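Local coordinates for uncharacterized protein VP1736 (Vibrio parahaemolyticus, PDB 3LXQ) that is of unknown function but belongs to the sulfatase family of the alkaline phosphatase clan, with an alpha/beta fold built round a mixed beta-sheet, at residues I137-T142 against N342-P347; G161-A166 against K359-G364; G217-D222 against V275-Y280; E221-K226 against V245-N250. One frame throughout, in Å; residues are numbered along the deposited sequence.

Interaction 1. Residues I137-T142 against N342-P347; sequences IEAVTT and NNIDMP
Ala139 turns its methyl group into the bend formed by Asn343 and Ile344, so that CB lies against the carboxamide of one and the branch methyl of the other. Ala139 CB sits nearly equidistant from CG, OD1 and ND2 of Asn343, with OD1 at 3.4 Å, so the methyl rests on the flat of the group and not against a single tip. Asn343 CG stands between the backbone N and the carbonyl carbon (chi1 50°), and OD1 accepts from the backbone N of Thr129, which helps fix the amide. Ile344 CG2, anti to its own carbonyl carbon, reaches Ala139 CB at 3.5 Å; the end of the side chain leads away, and Ile344 also touches Arg377 and Met379 of strand 377-382. The contact joins the last turn of helix 133-141 to the 3-10 turn that carries the chain from strand 341-342 into helix 346-353, close to the centre of this alpha/beta sulfatase-family fold. At the end of helix 133-141, Pro347 CG lies 3.3 Å from Ala139 O and 3.7 Å from Val140 O, so that this corner of the ring meets two backbone carbonyl oxygens; Val140 O is buried here without a polar partner. Thr141 OG1 and Thr142 OG1 turn back to Ile137 O and Glu138 O, each carbonyl also taking the backbone N of the same threonine. Asn342 N donates almost straight to Asp345 OD2 (2.8 Å, 177°).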
loop_
_atom_site.group_PDB
_atom_site.type_symbol
_atom_site.label_atom_id
_atom_site.label_comp_id
_atom_site.label_asym_id
_atom_site.label_seq_id
_atom_site.Cartn_x
_atom_site.Cartn_y
_atom_site.Cartn_z
ATOM N N ILE A 137 4.033 0.665 -4.091
ATOM C CA ILE A 137 5.194 -0.064 -3.529
ATOM C C ILE A 137 5.850 0.778 -2.430
ATOM O O ILE A 137 6.182 0.263 -1.357
ATOM C CB ILE A 137 6.215 -0.435 -4.638
ATOM C CG1 ILE A 137 5.550 -1.355 -5.672
ATOM C CG2 ILE A 137 7.482 -1.082 -4.032
ATOM C CD1 ILE A 137 6.298 -1.476 -6.997
ATOM N N GLU A 138 6.050 2.066 -2.701
ATOM C CA GLU A 138 6.536 3.023 -1.690
ATOM C C GLU A 138 5.748 2.917 -0.383
ATOM O O GLU A 138 6.328 2.741 0.697
ATOM C CB GLU A 138 6.422 4.434 -2.253
ATOM C CG GLU A 138 6.565 5.587 -1.272
ATOM C CD GLU A 138 6.504 6.924 -2.005
ATOM O OE1 GLU A 138 5.403 7.277 -2.475
ATOM O OE2 GLU A 138 7.555 7.604 -2.142
ATOM N N ALA A 139 4.422 2.993 -0.502
ATOM C CA ALA A 139 3.540 3.007 0.657
ATOM C C ALA A 139 3.602 1.748 1.488
ATOM O O ALA A 139 3.554 1.833 2.704
ATOM C CB ALA A 139 2.105 3.263 0.240
ATOM N N VAL A 140 3.671 0.575 0.855
ATOM C CA VAL A 140 3.605 -0.669 1.648
ATOM C C VAL A 140 4.966 -1.205 2.041
ATOM O O VAL A 140 5.063 -2.075 2.912
ATOM C CB VAL A 140 2.767 -1.780 0.951
ATOM C CG1 VAL A 140 1.359 -1.269 0.677
ATOM C CG2 VAL A 140 3.444 -2.270 -0.353
ATOM N N THR A 141 6.030 -0.698 1.436
ATOM C CA THR A 141 7.362 -1.182 1.842
ATOM C C THR A 141 8.093 -0.200 2.748
ATOM O O THR A 141 8.985 -0.596 3.505
ATOM C CB THR A 141 8.269 -1.527 0.648
ATOM O OG1 THR A 141 8.500 -0.354 -0.134
ATOM C CG2 THR A 141 7.638 -2.602 -0.199
ATOM N N THR A 142 7.729 1.076 2.647
ATOM C CA THR A 142 8.408 2.153 3.387
ATOM C C THR A 142 7.473 3.003 4.260
ATOM O O THR A 142 7.923 3.602 5.233
ATOM C CB THR A 142 9.137 3.149 2.464
ATOM O OG1 THR A 142 8.188 4.075 1.912
ATOM C CG2 THR A 142 9.876 2.458 1.353
ATOM N N ASN A 342 -4.778 5.097 5.053
ATOM C CA ASN A 342 -3.951 5.075 3.853
ATOM C C ASN A 342 -3.207 3.762 3.816
ATOM O O ASN A 342 -3.020 3.129 4.848
ATOM C CB ASN A 342 -2.905 6.180 3.899
ATOM C CG ASN A 342 -3.343 7.463 3.215
ATOM O OD1 ASN A 342 -3.082 8.553 3.729
ATOM N ND2 ASN A 342 -3.947 7.350 2.032
ATOM N N ASN A 343 -2.755 3.365 2.636
ATOM C CA ASN A 343 -1.851 2.221 2.537
ATOM C C ASN A 343 -0.514 2.390 3.288
ATOM O O ASN A 343 0.101 1.400 3.669
ATOM C CB ASN A 343 -1.634 1.783 1.074
ATOM C CG ASN A 343 -1.255 2.921 0.141
ATOM O OD1 ASN A 343 -1.147 4.091 0.534
ATOM N ND2 ASN A 343 -1.044 2.570 -1.126
ATOM N N ILE A 344 -0.076 3.633 3.516
ATOM C CA ILE A 344 1.093 3.878 4.383
ATOM C C ILE A 344 0.853 3.516 5.873
ATOM O O ILE A 344 1.815 3.423 6.651
ATOM C CB ILE A 344 1.636 5.327 4.280
ATOM C CG1 ILE A 344 0.606 6.339 4.781
ATOM C CG2 ILE A 344 2.083 5.668 2.849
ATOM C CD1 ILE A 344 1.204 7.657 5.169
ATOM N N ASP A 345 -0.401 3.288 6.261
ATOM C CA ASP A 345 -0.720 2.782 7.608
ATOM C C ASP A 345 -0.557 1.268 7.687
ATOM O O ASP A 345 -0.531 0.685 8.778
ATOM C CB ASP A 345 -2.150 3.157 8.032
ATOM C CG ASP A 345 -2.409 4.658 7.982
ATOM O OD1 ASP A 345 -1.496 5.423 8.315
ATOM O OD2 ASP A 345 -3.531 5.073 7.612
HETATM N N MSE A 346 -0.443 0.627 6.533
HETATM C CA MSE A 346 -0.358 -0.815 6.526
HETATM C C MSE A 346 0.964 -1.350 7.102
HETATM O O MSE A 346 0.928 -2.241 7.944
HETATM C CB MSE A 346 -0.706 -1.394 5.159
HETATM C CG MSE A 346 -2.155 -1.156 4.764
HETATM SE SE MSE A 346 -3.444 -2.088 5.930
HETATM C CE MSE A 346 -3.786 -0.678 7.269
ATOM N N PRO A 347 2.118 -0.770 6.709
ATOM C CA PRO A 347 3.323 -1.374 7.293
ATOM C C PRO A 347 3.399 -1.310 8.823
ATOM O O PRO A 347 3.756 -2.317 9.407
ATOM C CB PRO A 347 4.490 -0.616 6.653
ATOM C CG PRO A 347 3.914 0.214 5.572
ATOM C CD PRO A 347 2.425 0.151 5.597
#

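Interaction 2. Residues G161-A166 against K359-G364; sequences GFFTIA and KTPMIG
Apolar packing dominates, and most of it is made by the ring of Phe163, whose CG is anti to the backbone N (chi1 175°) and which therefore extends toward residues 360-362. Its tip, Phe163 CZ, lies 3.6 Å from Thr360 CB, with the methyl CG2 equally near, and CE2 meets Met362 CG at 3.5 Å; both approach obliquely. Beside it, Ile165 CG2 touches the terminal methyl, CE, of selenomethionine 362 at 4.1 Å, the two side chains crossing at about a right angle. Ile165 and Met362 also pack on Pro347 of helix 346-353. A CH-pi contact is made on one face of the ring, where Pro361 CD stands 4.2 Å from the centroid of Phe163 and 21° off the normal, displaced toward the rim. The Met-aromatic contact is more slanted: Met362 SE is 5.0 Å from the Phe163 centroid, 73° off the normal. No hydrogen bond crosses between the segments. The polar contribution is internal, Met362 N donating to Thr360 OG1 (3.0 Å), with OG1 held between its backbone N and carbonyl carbon. Thr360 and Met362 thus form an ST turn at the end of strand 358-360, against which the Phe163 ring, just before helix 165-171, packs.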
loop_
_atom_site.group_PDB
_atom_site.type_symbol
_atom_site.label_atom_id
_atom_site.label_comp_id
_atom_site.label_asym_id
_atom_site.label_seq_id
_atom_site.Cartn_x
_atom_site.Cartn_y
_atom_site.Cartn_z
ATOM N N GLY A 161 20.138 2.542 1.612
ATOM C CA GLY A 161 19.932 2.957 2.994
ATOM C C GLY A 161 18.710 3.827 3.282
ATOM O O GLY A 161 18.714 4.602 4.229
ATOM N N PHE A 162 17.667 3.717 2.468
ATOM C CA PHE A 162 16.393 4.372 2.777
ATOM C C PHE A 162 15.637 3.436 3.714
ATOM O O PHE A 162 15.843 2.217 3.681
ATOM C CB PHE A 162 15.602 4.622 1.493
ATOM C CG PHE A 162 14.485 5.643 1.624
ATOM C CD1 PHE A 162 14.761 7.007 1.629
ATOM C CD2 PHE A 162 13.150 5.229 1.684
ATOM C CE1 PHE A 162 13.744 7.938 1.720
ATOM C CE2 PHE A 162 12.120 6.151 1.797
ATOM C CZ PHE A 162 12.409 7.516 1.803
ATOM N N PHE A 163 14.770 3.982 4.563
ATOM C CA PHE A 163 13.998 3.110 5.426
ATOM C C PHE A 163 12.986 2.254 4.664
ATOM O O PHE A 163 12.170 2.775 3.890
ATOM C CB PHE A 163 13.294 3.849 6.580
ATOM C CG PHE A 163 12.411 2.935 7.376
ATOM C CD1 PHE A 163 12.936 2.156 8.399
ATOM C CD2 PHE A 163 11.089 2.741 7.005
ATOM C CE1 PHE A 163 12.125 1.259 9.093
ATOM C CE2 PHE A 163 10.282 1.838 7.691
ATOM C CZ PHE A 163 10.784 1.118 8.729
ATOM N N THR A 164 13.069 0.939 4.876
ATOM C CA THR A 164 12.053 -0.019 4.409
ATOM C C THR A 164 11.802 -1.064 5.511
ATOM O O THR A 164 12.710 -1.371 6.290
ATOM C CB THR A 164 12.473 -0.781 3.105
ATOM O OG1 THR A 164 13.573 -1.661 3.387
ATOM C CG2 THR A 164 12.856 0.178 1.981
ATOM N N ILE A 165 10.599 -1.637 5.546
ATOM C CA ILE A 165 10.334 -2.757 6.455
ATOM C C ILE A 165 11.091 -4.008 6.013
ATOM O O ILE A 165 11.280 -4.928 6.803
ATOM C CB ILE A 165 8.823 -3.090 6.616
ATOM C CG1 ILE A 165 8.189 -3.460 5.270
ATOM C CG2 ILE A 165 8.077 -1.925 7.308
ATOM C CD1 ILE A 165 6.932 -4.348 5.395
ATOM N N ALA A 166 11.518 -4.032 4.748
ATOM C CA ALA A 166 12.358 -5.109 4.234
ATOM C C ALA A 166 13.651 -5.186 5.014
ATOM O O ALA A 166 13.985 -6.257 5.545
ATOM C CB ALA A 166 12.653 -4.926 2.754
ATOM N N LYS A 359 10.811 0.561 15.950
ATOM C CA LYS A 359 11.430 1.867 16.149
ATOM C C LYS A 359 11.767 2.409 14.762
ATOM O O LYS A 359 12.803 2.072 14.196
ATOM C CB LYS A 359 12.702 1.756 17.015
ATOM C CG LYS A 359 13.413 3.096 17.236
ATOM C CD LYS A 359 14.507 3.010 18.286
ATOM C CE LYS A 359 14.949 4.393 18.755
ATOM N NZ LYS A 359 15.983 4.260 19.836
ATOM N N THR A 360 10.872 3.222 14.198
ATOM C CA THR A 360 11.018 3.658 12.820
ATOM C C THR A 360 10.582 5.111 12.680
ATOM O O THR A 360 9.931 5.650 13.584
ATOM C CB THR A 360 10.184 2.779 11.845
ATOM O OG1 THR A 360 8.847 3.281 11.751
ATOM C CG2 THR A 360 10.166 1.309 12.282
ATOM N N PRO A 361 10.927 5.753 11.544
ATOM C CA PRO A 361 10.425 7.096 11.295
ATOM C C PRO A 361 9.038 7.129 10.642
ATOM O O PRO A 361 8.569 8.203 10.287
ATOM C CB PRO A 361 11.482 7.687 10.360
ATOM C CG PRO A 361 11.956 6.518 9.583
ATOM C CD PRO A 361 11.964 5.369 10.568
HETATM N N MSE A 362 8.382 5.980 10.498
HETATM C CA MSE A 362 7.048 5.919 9.874
HETATM C C MSE A 362 5.994 6.697 10.661
HETATM O O MSE A 362 5.877 6.543 11.875
HETATM C CB MSE A 362 6.577 4.471 9.694
HETATM C CG MSE A 362 7.499 3.595 8.871
HETATM SE SE MSE A 362 6.631 1.930 8.357
HETATM C CE MSE A 362 6.817 0.935 10.027
ATOM N N ILE A 363 5.222 7.522 9.959
ATOM C CA ILE A 363 4.173 8.297 10.592
ATOM C C ILE A 363 2.788 7.665 10.390
ATOM O O ILE A 363 1.791 8.153 10.923
ATOM C CB ILE A 363 4.185 9.777 10.149
ATOM C CG1 ILE A 363 3.861 9.908 8.653
ATOM C CG2 ILE A 363 5.531 10.402 10.485
ATOM C CD1 ILE A 363 3.609 11.335 8.199
ATOM N N GLY A 364 2.738 6.568 9.634
ATOM C CA GLY A 364 1.510 5.790 9.480
ATOM C C GLY A 364 1.081 5.108 10.775
ATOM O O GLY A 364 1.907 4.812 11.640
#

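Interaction 3. Residues G217-D222 against V275-Y280; sequences GVSDED and VKYSDY
With CG anti to the backbone N (chi1 170°), Tyr277 extends from helix 271-289 to the first turn of helix 220-234, and Glu221, also anti and extended beyond CG, reaches back toward Tyr280. The phenol oxygen of Tyr277 accepts from Glu221 N at 3.1 Å, with an N-H...O angle of 156°. Tyr277 OH also lies 3.0 Å from Ser219 OG, while Asp220 N stands at the edge of the ring. Tyr280 OH donates to Glu221 OE1 at 2.8 Å, meeting it from above the carboxylate plane; carboxylate and ring are turned 77° apart, and OE1 lies at the ring edge. This carboxylate has a second, weak and long ion pair with Lys260. Asp220, its CG beside the backbone N, puts OD2 3.2 Å from Ser278 OG, but its strongest partner is Ser248, whose backbone N bonds to OD1, which also accepts from Ser249 N. Ser219, at the N-cap position, gives its hydroxyl to Asp222 OD2 at 2.8 Å, and that oxygen also accepts from Phe212 N. The arrangement is a helix N-terminus held by a neighbouring helix, one tyrosine hydroxyl accepting from a first-turn N-H and the N-cap serine bonded to the aspartate three residues on.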
loop_
_atom_site.group_PDB
_atom_site.type_symbol
_atom_site.label_atom_id
_atom_site.label_comp_id
_atom_site.label_asym_id
_atom_site.label_seq_id
_atom_site.Cartn_x
_atom_site.Cartn_y
_atom_site.Cartn_z
ATOM N N GLY A 217 4.540 -10.475 -18.567
ATOM C CA GLY A 217 5.145 -11.662 -17.947
ATOM C C GLY A 217 4.157 -12.799 -17.750
ATOM O O GLY A 217 3.147 -12.886 -18.449
ATOM N N VAL A 218 4.434 -13.665 -16.777
ATOM C CA VAL A 218 3.533 -14.800 -16.463
ATOM C C VAL A 218 2.198 -14.326 -15.875
ATOM O O VAL A 218 2.133 -13.275 -15.200
ATOM C CB VAL A 218 4.192 -15.832 -15.512
ATOM C CG1 VAL A 218 5.536 -16.291 -16.052
ATOM C CG2 VAL A 218 4.348 -15.270 -14.114
ATOM N N SER A 219 1.135 -15.087 -16.140
ATOM C CA SER A 219 -0.193 -14.777 -15.595
ATOM C C SER A 219 -0.167 -14.784 -14.062
ATOM O O SER A 219 0.797 -15.267 -13.458
ATOM C CB SER A 219 -1.244 -15.756 -16.122
ATOM O OG SER A 219 -1.057 -17.061 -15.576
ATOM N N ASP A 220 -1.205 -14.221 -13.442
ATOM C CA ASP A 220 -1.257 -14.137 -11.989
ATOM C C ASP A 220 -1.419 -15.512 -11.327
ATOM O O ASP A 220 -0.900 -15.715 -10.241
ATOM C CB ASP A 220 -2.330 -13.143 -11.534
ATOM C CG ASP A 220 -2.004 -11.700 -11.929
ATOM O OD1 ASP A 220 -0.806 -11.380 -12.159
ATOM O OD2 ASP A 220 -2.958 -10.883 -12.019
ATOM N N GLU A 221 -2.087 -16.465 -11.982
ATOM C CA GLU A 221 -2.130 -17.845 -11.437
ATOM C C GLU A 221 -0.727 -18.460 -11.340
ATOM O O GLU A 221 -0.397 -19.061 -10.328
ATOM C CB GLU A 221 -3.111 -18.775 -12.182
ATOM C CG GLU A 221 -3.126 -20.219 -11.632
ATOM C CD GLU A 221 -4.305 -21.081 -12.104
ATOM O OE1 GLU A 221 -4.926 -20.772 -13.142
ATOM O OE2 GLU A 221 -4.605 -22.089 -11.438
ATOM N N ASP A 222 0.105 -18.276 -12.372
ATOM C CA ASP A 222 1.501 -18.745 -12.326
ATOM C C ASP A 222 2.296 -18.030 -11.239
ATOM O O ASP A 222 3.091 -18.650 -10.527
ATOM C CB ASP A 222 2.197 -18.616 -13.689
ATOM C CG ASP A 222 1.529 -19.458 -14.771
ATOM O OD1 ASP A 222 1.390 -20.696 -14.594
ATOM O OD2 ASP A 222 1.129 -18.864 -15.793
ATOM N N VAL A 275 -9.227 -8.068 -14.408
ATOM C CA VAL A 275 -9.500 -7.995 -12.966
ATOM C C VAL A 275 -10.169 -9.297 -12.499
ATOM O O VAL A 275 -9.711 -9.927 -11.541
ATOM C CB VAL A 275 -10.357 -6.754 -12.586
ATOM C CG1 VAL A 275 -10.877 -6.854 -11.142
ATOM C CG2 VAL A 275 -9.560 -5.457 -12.781
ATOM N N LYS A 276 -11.229 -9.707 -13.195
ATOM C CA LYS A 276 -11.930 -10.937 -12.837
ATOM C C LYS A 276 -11.016 -12.160 -12.937
ATOM O O LYS A 276 -11.092 -13.046 -12.083
ATOM C CB LYS A 276 -13.204 -11.133 -13.665
ATOM C CG LYS A 276 -14.109 -12.249 -13.131
ATOM C CD LYS A 276 -15.499 -12.209 -13.735
ATOM C CE LYS A 276 -16.438 -13.132 -12.965
ATOM N NZ LYS A 276 -17.712 -13.391 -13.696
ATOM N N TYR A 277 -10.152 -12.199 -13.959
ATOM C CA TYR A 277 -9.108 -13.225 -14.020
ATOM C C TYR A 277 -8.210 -13.181 -12.780
ATOM O O TYR A 277 -7.990 -14.211 -12.138
ATOM C CB TYR A 277 -8.243 -13.164 -15.299
ATOM C CG TYR A 277 -7.047 -14.081 -15.155
ATOM C CD1 TYR A 277 -7.188 -15.456 -15.301
ATOM C CD2 TYR A 277 -5.802 -13.585 -14.767
ATOM C CE1 TYR A 277 -6.113 -16.309 -15.113
ATOM C CE2 TYR A 277 -4.716 -14.431 -14.577
ATOM C CZ TYR A 277 -4.882 -15.793 -14.750
ATOM O OH TYR A 277 -3.812 -16.642 -14.577
ATOM N N SER A 278 -7.690 -11.994 -12.457
ATOM C CA SER A 278 -6.830 -11.818 -11.283
ATOM C C SER A 278 -7.505 -12.260 -9.984
ATOM O O SER A 278 -6.854 -12.845 -9.117
ATOM C CB SER A 278 -6.359 -10.375 -11.158
ATOM O OG SER A 278 -5.451 -10.245 -10.075
ATOM N N ASP A 279 -8.803 -11.986 -9.863
ATOM C CA ASP A 279 -9.610 -12.499 -8.749
ATOM C C ASP A 279 -9.633 -14.028 -8.692
ATOM O O ASP A 279 -9.429 -14.617 -7.617
ATOM C CB ASP A 279 -11.054 -12.006 -8.822
ATOM C CG ASP A 279 -11.897 -12.527 -7.667
ATOM O OD1 ASP A 279 -11.736 -11.997 -6.543
ATOM O OD2 ASP A 279 -12.705 -13.462 -7.871
ATOM N N TYR A 280 -9.913 -14.662 -9.835
ATOM C CA TYR A 280 -9.877 -16.116 -9.921
ATOM C C TYR A 280 -8.493 -16.607 -9.521
ATOM O O TYR A 280 -8.362 -17.602 -8.821
ATOM C CB TYR A 280 -10.228 -16.607 -11.340
ATOM C CG TYR A 280 -9.547 -17.908 -11.708
ATOM C CD1 TYR A 280 -10.158 -19.143 -11.454
ATOM C CD2 TYR A 280 -8.274 -17.908 -12.285
ATOM C CE1 TYR A 280 -9.517 -20.342 -11.780
ATOM C CE2 TYR A 280 -7.630 -19.094 -12.610
ATOM C CZ TYR A 280 -8.251 -20.302 -12.356
ATOM O OH TYR A 280 -7.596 -21.463 -12.688
#

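Interaction 4. Residues E221-K226 against V245-N250; sequences EDLYNK and VFTSSN
Leu223, Val245 and Thr247 carry most of this buried contact, and its chemistry is almost wholly apolar. Leu223 points from helix 220-234 toward the end of strand 241-246, with CG anti to the backbone N (chi1 176°). Its CD2 branch does most of the touching: Leu223 CD2 lies 3.8 Å from Val245 CG1. Leu223 CD2 is also 3.5 Å from Phe246 O and 3.7 Å from Thr247 CA, so the methyl follows the chain where it leaves the strand. Val245 answers with CG1, itself anti to the backbone N, and the leucine and valine side chains lie alongside each other, pointing opposite ways. Thr247 offers its methyl, CG2, to the tip of Tyr224, which crosses obliquely with OH 3.3 Å away. The polar ends of this pair are occupied elsewhere: Tyr224 OH bonds to Gln93 NE2, and Thr247 OG1, between its backbone N and carbonyl carbon, bonds to Glu94 N. Phe246 CB points away from the helix, and the residue takes part through its carbonyl oxygen. Strand 241-246 runs parallel between strands 87-93 and 175-180 of the mixed sheet; helix 220-234 packs on it, with Leu223 also on Ile179 and Tyr224 on Leu282 of helix 271-289.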
loop_
_atom_site.group_PDB
_atom_site.type_symbol
_atom_site.label_atom_id
_atom_site.label_comp_id
_atom_site.label_asym_id
_atom_site.label_seq_id
_atom_site.Cartn_x
_atom_site.Cartn_y
_atom_site.Cartn_z
ATOM N N GLU A 221 -2.087 -16.465 -11.982
ATOM C CA GLU A 221 -2.130 -17.845 -11.437
ATOM C C GLU A 221 -0.727 -18.460 -11.340
ATOM O O GLU A 221 -0.397 -19.061 -10.328
ATOM C CB GLU A 221 -3.111 -18.775 -12.182
ATOM C CG GLU A 221 -3.126 -20.219 -11.632
ATOM C CD GLU A 221 -4.305 -21.081 -12.104
ATOM O OE1 GLU A 221 -4.926 -20.772 -13.142
ATOM O OE2 GLU A 221 -4.605 -22.089 -11.438
ATOM N N ASP A 222 0.105 -18.276 -12.372
ATOM C CA ASP A 222 1.501 -18.745 -12.326
ATOM C C ASP A 222 2.296 -18.030 -11.239
ATOM O O ASP A 222 3.091 -18.650 -10.527
ATOM C CB ASP A 222 2.197 -18.616 -13.689
ATOM C CG ASP A 222 1.529 -19.458 -14.771
ATOM O OD1 ASP A 222 1.390 -20.696 -14.594
ATOM O OD2 ASP A 222 1.129 -18.864 -15.793
ATOM N N LEU A 223 2.070 -16.723 -11.110
ATOM C CA LEU A 223 2.662 -15.937 -10.024
ATOM C C LEU A 223 2.317 -16.537 -8.662
ATOM O O LEU A 223 3.186 -16.717 -7.810
ATOM C CB LEU A 223 2.151 -14.497 -10.063
ATOM C CG LEU A 223 2.597 -13.547 -8.943
ATOM C CD1 LEU A 223 4.059 -13.143 -9.091
ATOM C CD2 LEU A 223 1.704 -12.320 -8.942
ATOM N N TYR A 224 1.036 -16.843 -8.500
ATOM C CA TYR A 224 0.494 -17.338 -7.250
ATOM C C TYR A 224 0.865 -18.795 -6.961
ATOM O O TYR A 224 0.951 -19.181 -5.794
ATOM C CB TYR A 224 -1.026 -17.151 -7.229
ATOM C CG TYR A 224 -1.524 -15.728 -6.990
ATOM C CD1 TYR A 224 -0.940 -14.895 -6.023
ATOM C CD2 TYR A 224 -2.621 -15.236 -7.695
ATOM C CE1 TYR A 224 -1.431 -13.598 -5.790
ATOM C CE2 TYR A 224 -3.116 -13.952 -7.472
ATOM C CZ TYR A 224 -2.526 -13.142 -6.527
ATOM O OH TYR A 224 -3.049 -11.887 -6.338
ATOM N N ASN A 225 1.072 -19.606 -8.003
ATOM C CA ASN A 225 1.617 -20.967 -7.807
ATOM C C ASN A 225 3.060 -20.855 -7.311
ATOM O O ASN A 225 3.486 -21.600 -6.430
ATOM C CB ASN A 225 1.585 -21.809 -9.092
ATOM C CG ASN A 225 0.168 -22.055 -9.630
ATOM O OD1 ASN A 225 -0.035 -22.100 -10.846
ATOM N ND2 ASN A 225 -0.800 -22.238 -8.739
ATOM N N LYS A 226 3.793 -19.895 -7.880
ATOM C CA LYS A 226 5.189 -19.649 -7.534
ATOM C C LYS A 226 5.315 -19.178 -6.101
ATOM O O LYS A 226 6.271 -19.525 -5.407
ATOM C CB LYS A 226 5.793 -18.581 -8.455
ATOM C CG LYS A 226 7.313 -18.432 -8.338
ATOM C CD LYS A 226 7.981 -19.784 -8.624
ATOM C CE LYS A 226 9.443 -19.664 -9.026
ATOM N NZ LYS A 226 10.081 -21.030 -9.050
ATOM N N VAL A 245 4.557 -9.754 -3.107
ATOM C CA VAL A 245 4.120 -10.425 -4.324
ATOM C C VAL A 245 3.249 -9.442 -5.085
ATOM O O VAL A 245 2.273 -8.936 -4.538
ATOM C CB VAL A 245 3.262 -11.666 -4.009
ATOM C CG1 VAL A 245 2.800 -12.327 -5.289
ATOM C CG2 VAL A 245 4.010 -12.673 -3.099
ATOM N N PHE A 246 3.590 -9.177 -6.345
ATOM C CA PHE A 246 2.962 -8.093 -7.102
ATOM C C PHE A 246 2.384 -8.611 -8.405
ATOM O O PHE A 246 3.118 -9.134 -9.237
ATOM C CB PHE A 246 4.001 -6.988 -7.344
ATOM C CG PHE A 246 3.445 -5.707 -7.947
ATOM C CD1 PHE A 246 2.117 -5.327 -7.759
ATOM C CD2 PHE A 246 4.282 -4.864 -8.678
ATOM C CE1 PHE A 246 1.616 -4.130 -8.306
ATOM C CE2 PHE A 246 3.798 -3.655 -9.232
ATOM C CZ PHE A 246 2.464 -3.293 -9.038
ATOM N N THR A 247 1.072 -8.468 -8.578
ATOM C CA THR A 247 0.393 -8.937 -9.799
ATOM C C THR A 247 0.774 -8.106 -11.027
ATOM O O THR A 247 1.226 -6.967 -10.883
ATOM C CB THR A 247 -1.167 -8.995 -9.656
ATOM O OG1 THR A 247 -1.718 -7.675 -9.506
ATOM C CG2 THR A 247 -1.575 -9.884 -8.477
ATOM N N SER A 248 0.567 -8.697 -12.211
ATOM C CA SER A 248 0.949 -8.130 -13.521
ATOM C C SER A 248 -0.094 -8.314 -14.623
ATOM O O SER A 248 -0.061 -7.592 -15.631
ATOM C CB SER A 248 2.236 -8.789 -14.027
ATOM O OG SER A 248 3.362 -8.284 -13.337
ATOM N N SER A 249 -1.000 -9.279 -14.470
ATOM C CA SER A 249 -1.956 -9.559 -15.563
ATOM C C SER A 249 -2.793 -8.358 -15.962
ATOM O O SER A 249 -3.042 -8.143 -17.145
ATOM C CB SER A 249 -2.887 -10.738 -15.244
ATOM O OG SER A 249 -2.191 -11.957 -15.330
ATOM N N ASN A 250 -3.245 -7.601 -14.966
ATOM C CA ASN A 250 -4.083 -6.433 -15.203
ATOM C C ASN A 250 -3.307 -5.223 -15.745
ATOM O O ASN A 250 -3.105 -4.225 -15.039
ATOM C CB ASN A 250 -4.860 -6.088 -13.927
ATOM C CG ASN A 250 -5.886 -5.011 -14.147
ATOM O OD1 ASN A 250 -6.331 -4.783 -15.267
ATOM N ND2 ASN A 250 -6.256 -4.323 -13.078
#

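How the interactions relate
All four contacts are largely buried, but interaction 1 lies nearest the centre of the chain, and interactions 3 and 4 lie well out from it, with partly exposed residues in interaction 3. Interactions 1 and 2 adjoin through a probable hydrogen bond from Ile165 N to Thr141 O, tying together successive helices. Interactions 3 and 4 share Glu221 and Asp222 of helix 220-234: one joins its start to helix 271-289 by hydrogen bonds, the other packs its next turn on strand 241-246 by apolar contacts that include Tyr224. Interactions 1, 2 and 4 have no hydrogen bond between their segments. A packing contact of Ile137 with Phe246 links interactions 1 and 4.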